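Local structure of oligopeptide ABC transporter OppAIV (Borrelia burgdorferi B31, 4GL8) at residues A[128-133]-A[442-447]. The protein probably binds oligopeptides outside the cytoplasmic membrane and hands them to an ABC transporter for uptake. Residues are numbered along the deposited sequence; the frame is centred on the assembly and turned at random.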
ATOM      1  N   PHE A 128       5.509 -10.019  -2.277  1.00 26.44           N
ATOM      2  CA  PHE A 128       6.265  -8.749  -2.410  1.00 27.33           C
ATOM      3  C   PHE A 128       7.743  -8.952  -2.589  1.00 26.15           C
ATOM      4  O   PHE A 128       8.508  -7.989  -2.716  1.00 27.38           O
ATOM      5  CB  PHE A 128       6.049  -7.831  -1.180  1.00 29.05           C
ATOM      6  CG  PHE A 128       5.311  -6.550  -1.493  1.00 31.84           C
ATOM      7  CD1 PHE A 128       5.768  -5.686  -2.511  1.00 34.24           C
ATOM      8  CD2 PHE A 128       4.189  -6.174  -0.762  1.00 32.05           C
ATOM      9  CE1 PHE A 128       5.091  -4.500  -2.796  1.00 33.89           C
ATOM     10  CE2 PHE A 128       3.519  -4.998  -1.044  1.00 32.18           C
ATOM     11  CZ  PHE A 128       3.971  -4.157  -2.052  1.00 32.24           C
ATOM     12  N   VAL A 129       8.154 -10.210  -2.626  1.00 25.88           N
ATOM     13  CA  VAL A 129       9.562 -10.560  -2.764  1.00 24.17           C
ATOM     14  C   VAL A 129      10.283  -9.817  -3.912  1.00 23.86           C
ATOM     15  O   VAL A 129      11.492  -9.586  -3.834  1.00 22.90           O
ATOM     16  CB  VAL A 129       9.722 -12.092  -2.914  1.00 24.30           C
ATOM     17  CG1 VAL A 129       9.320 -12.571  -4.317  1.00 24.94           C
ATOM     18  CG2 VAL A 129      11.145 -12.503  -2.571  1.00 24.71           C
ATOM     19  N   ASN A 130       9.568  -9.456  -4.971  1.00 23.89           N
ATOM     20  CA  ASN A 130      10.207  -8.709  -6.084  1.00 24.86           C
ATOM     21  C   ASN A 130      10.792  -7.362  -5.707  1.00 25.26           C
ATOM     22  O   ASN A 130      11.779  -6.918  -6.284  1.00 25.05           O
ATOM     23  CB  ASN A 130       9.255  -8.536  -7.258  1.00 24.28           C
ATOM     24  CG  ASN A 130       9.193  -9.772  -8.100  1.00 25.03           C
ATOM     25  OD1 ASN A 130       9.971 -10.712  -7.895  1.00 25.10           O
ATOM     26  ND2 ASN A 130       8.316  -9.780  -9.070  1.00 24.88           N
ATOM     27  N   MET A 131      10.203  -6.730  -4.707  1.00 26.32           N
ATOM     28  CA  MET A 131      10.756  -5.495  -4.167  1.00 28.01           C
ATOM     29  C   MET A 131      12.172  -5.698  -3.571  1.00 27.77           C
ATOM     30  O   MET A 131      13.076  -4.896  -3.818  1.00 29.82           O
ATOM     31  CB  MET A 131       9.803  -4.941  -3.137  1.00 30.15           C
ATOM     32  CG  MET A 131      10.303  -3.670  -2.481  1.00 34.31           C
ATOM     33  SD  MET A 131       8.982  -2.863  -1.575  1.00 36.94           S
ATOM     34  CE  MET A 131       7.947  -2.395  -2.934  1.00 34.81           C
ATOM     35  N   ILE A 132      12.377  -6.781  -2.833  1.00 25.99           N
ATOM     36  CA  ILE A 132      13.695  -7.109  -2.327  1.00 26.19           C
ATOM     37  C   ILE A 132      14.692  -7.448  -3.445  1.00 24.45           C
ATOM     38  O   ILE A 132      15.817  -6.987  -3.413  1.00 23.24           O
ATOM     39  CB  ILE A 132      13.673  -8.292  -1.339  1.00 27.02           C
ATOM     40  CG1 ILE A 132      12.670  -8.065  -0.231  1.00 28.73           C
ATOM     41  CG2 ILE A 132      15.038  -8.466  -0.694  1.00 27.22           C
ATOM     42  CD1 ILE A 132      12.864  -6.726   0.458  1.00 30.25           C
ATOM     43  N   LYS A 133      14.271  -8.280  -4.393  1.00 23.63           N
ATOM     44  CA  LYS A 133      15.112  -8.731  -5.507  1.00 24.80           C
ATOM     45  C   LYS A 133      15.566  -7.608  -6.439  1.00 25.41           C
ATOM     46  O   LYS A 133      16.667  -7.643  -6.977  1.00 26.68           O
ATOM     47  CB  LYS A 133      14.363  -9.782  -6.335  1.00 25.32           C
ATOM     48  CG  LYS A 133      14.102 -11.068  -5.565  1.00 25.93           C
ATOM     49  CD  LYS A 133      12.951 -11.912  -6.103  1.00 25.86           C
ATOM     50  CE  LYS A 133      13.133 -12.311  -7.544  1.00 25.84           C
ATOM     51  NZ  LYS A 133      11.864 -12.852  -8.091  1.00 25.86           N
ATOM     52  N   GLN A 442       5.105  -3.270 -14.353  1.00 20.21           N
ATOM     53  CA  GLN A 442       6.140  -4.115 -14.956  1.00 22.47           C
ATOM     54  C   GLN A 442       5.586  -5.517 -15.079  1.00 21.82           C
ATOM     55  O   GLN A 442       4.907  -5.983 -14.181  1.00 21.20           O
ATOM     56  CB  GLN A 442       7.404  -4.243 -14.111  1.00 24.73           C
ATOM     57  CG  GLN A 442       8.226  -3.003 -13.935  1.00 28.44           C
ATOM     58  CD  GLN A 442       9.375  -3.178 -12.925  1.00 31.20           C
ATOM     59  OE1 GLN A 442       9.584  -2.339 -12.045  1.00 36.99           O
ATOM     60  NE2 GLN A 442      10.092  -4.277 -13.033  1.00 32.57           N
ATOM     61  N   THR A 443       5.924  -6.202 -16.160  1.00 22.84           N
ATOM     62  CA  THR A 443       5.351  -7.517 -16.487  1.00 23.34           C
ATOM     63  C   THR A 443       5.261  -8.436 -15.286  1.00 23.60           C
ATOM     64  O   THR A 443       4.239  -9.054 -15.044  1.00 24.24           O
ATOM     65  CB  THR A 443       6.182  -8.205 -17.611  1.00 23.59           C
ATOM     66  OG1 THR A 443       6.068  -7.417 -18.809  1.00 23.13           O
ATOM     67  CG2 THR A 443       5.685  -9.661 -17.889  1.00 23.22           C
ATOM     68  N   GLU A 444       6.336  -8.510 -14.519  1.00 24.97           N
ATOM     69  CA  GLU A 444       6.425  -9.492 -13.432  1.00 26.43           C
ATOM     70  C   GLU A 444       5.602  -9.141 -12.203  1.00 23.75           C
ATOM     71  O   GLU A 444       5.455  -9.988 -11.341  1.00 22.14           O
ATOM     72  CB  GLU A 444       7.893  -9.745 -13.027  1.00 29.70           C
ATOM     73  CG  GLU A 444       8.715  -8.482 -12.736  1.00 34.53           C
ATOM     74  CD  GLU A 444       9.172  -7.729 -13.997  1.00 39.25           C
ATOM     75  OE1 GLU A 444       8.977  -8.235 -15.128  1.00 46.44           O
ATOM     76  OE2 GLU A 444       9.733  -6.618 -13.869  1.00 43.34           O
ATOM     77  N   ASN A 445       5.077  -7.909 -12.115  1.00 21.82           N
ATOM     78  CA  ASN A 445       4.373  -7.461 -10.888  1.00 20.84           C
ATOM     79  C   ASN A 445       2.870  -7.213 -11.038  1.00 20.22           C
ATOM     80  O   ASN A 445       2.238  -6.626 -10.151  1.00 18.75           O
ATOM     81  CB  ASN A 445       5.004  -6.170 -10.323  1.00 20.22           C
ATOM     82  CG  ASN A 445       6.499  -6.300 -10.013  1.00 19.80           C
ATOM     83  OD1 ASN A 445       6.947  -7.238  -9.381  1.00 20.32           O
ATOM     84  ND2 ASN A 445       7.256  -5.304 -10.414  1.00 19.86           N
ATOM     85  N   THR A 446       2.288  -7.655 -12.148  1.00 20.47           N
ATOM     86  CA  THR A 446       0.926  -7.235 -12.509  1.00 20.19           C
ATOM     87  C   THR A 446      -0.148  -7.900 -11.646  1.00 20.44           C
ATOM     88  O   THR A 446      -1.340  -7.609 -11.783  1.00 20.01           O
ATOM     89  CB  THR A 446       0.677  -7.516 -14.006  1.00 21.05           C
ATOM     90  OG1 THR A 446       0.933  -8.896 -14.295  1.00 20.57           O
ATOM     91  CG2 THR A 446       1.629  -6.675 -14.850  1.00 20.84           C
ATOM     92  N   SER A 447       0.276  -8.813 -10.771  1.00 20.31           N
ATOM     93  CA  SER A 447      -0.523  -9.170  -9.592  1.00 21.08           C
ATOM     94  C   SER A 447      -1.120  -7.942  -8.894  1.00 20.33           C
ATOM     95  O   SER A 447      -2.242  -8.003  -8.378  1.00 20.79           O
ATOM     96  CB  SER A 447       0.307  -9.941  -8.571  1.00 20.48           C
ATOM     97  OG  SER A 447       0.248 -11.290  -8.893  1.00 21.30           O
TER
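An amide-to-amide bridge between N130 and N445 spans the two lobes of this OppA-like solute-binding protein, near the cleft that encloses the bound peptide. N130 lies in the first turn of helix 129-135, whereas N445 belongs to the loop linking helices 435-438 and 456-466. The contact is slender, burying 96 Å² in all and lying at the surface, and one side-chain hydrogen bond carries it: ND2 of N130 donates to OD1 of N445 over 2.9 Å. The bond is nearly straight, with an N-H...O angle of 165°, and the acceptor lies almost in the amide plane of N130. The two amide planes are turned 64° apart, so the groups meet neither stacked nor coplanar, and the donor comes in tilted from the carbonyl plane of N445. The amide of N445 is gripped at both ends, since its ND2 donates to the backbone oxygen of S439. Within the helix, NZ of K133, three residues on, donates to OD1 of N130 at 2.9 Å, nearly in line with its C=O bond; this positive charge would be expected to polarise the N130 amide and strengthen it as a donor. Next to the bridge, E444 offers its aliphatic part, CG lying 3.9 Å from N130 ND2, while the bend at chi2 turns its carboxylate toward the Q442 amide. F128, two residues before N130, packs on a modified side chain of the peptide, so the segment that carries the bridge also lines the peptide site. With CG anti to the carbonyl carbon (chi1 -80°), the N130 amide points ND2 at N445; its CB, directed there by the helix backbone, lies 3.4 Å from N445 OD1.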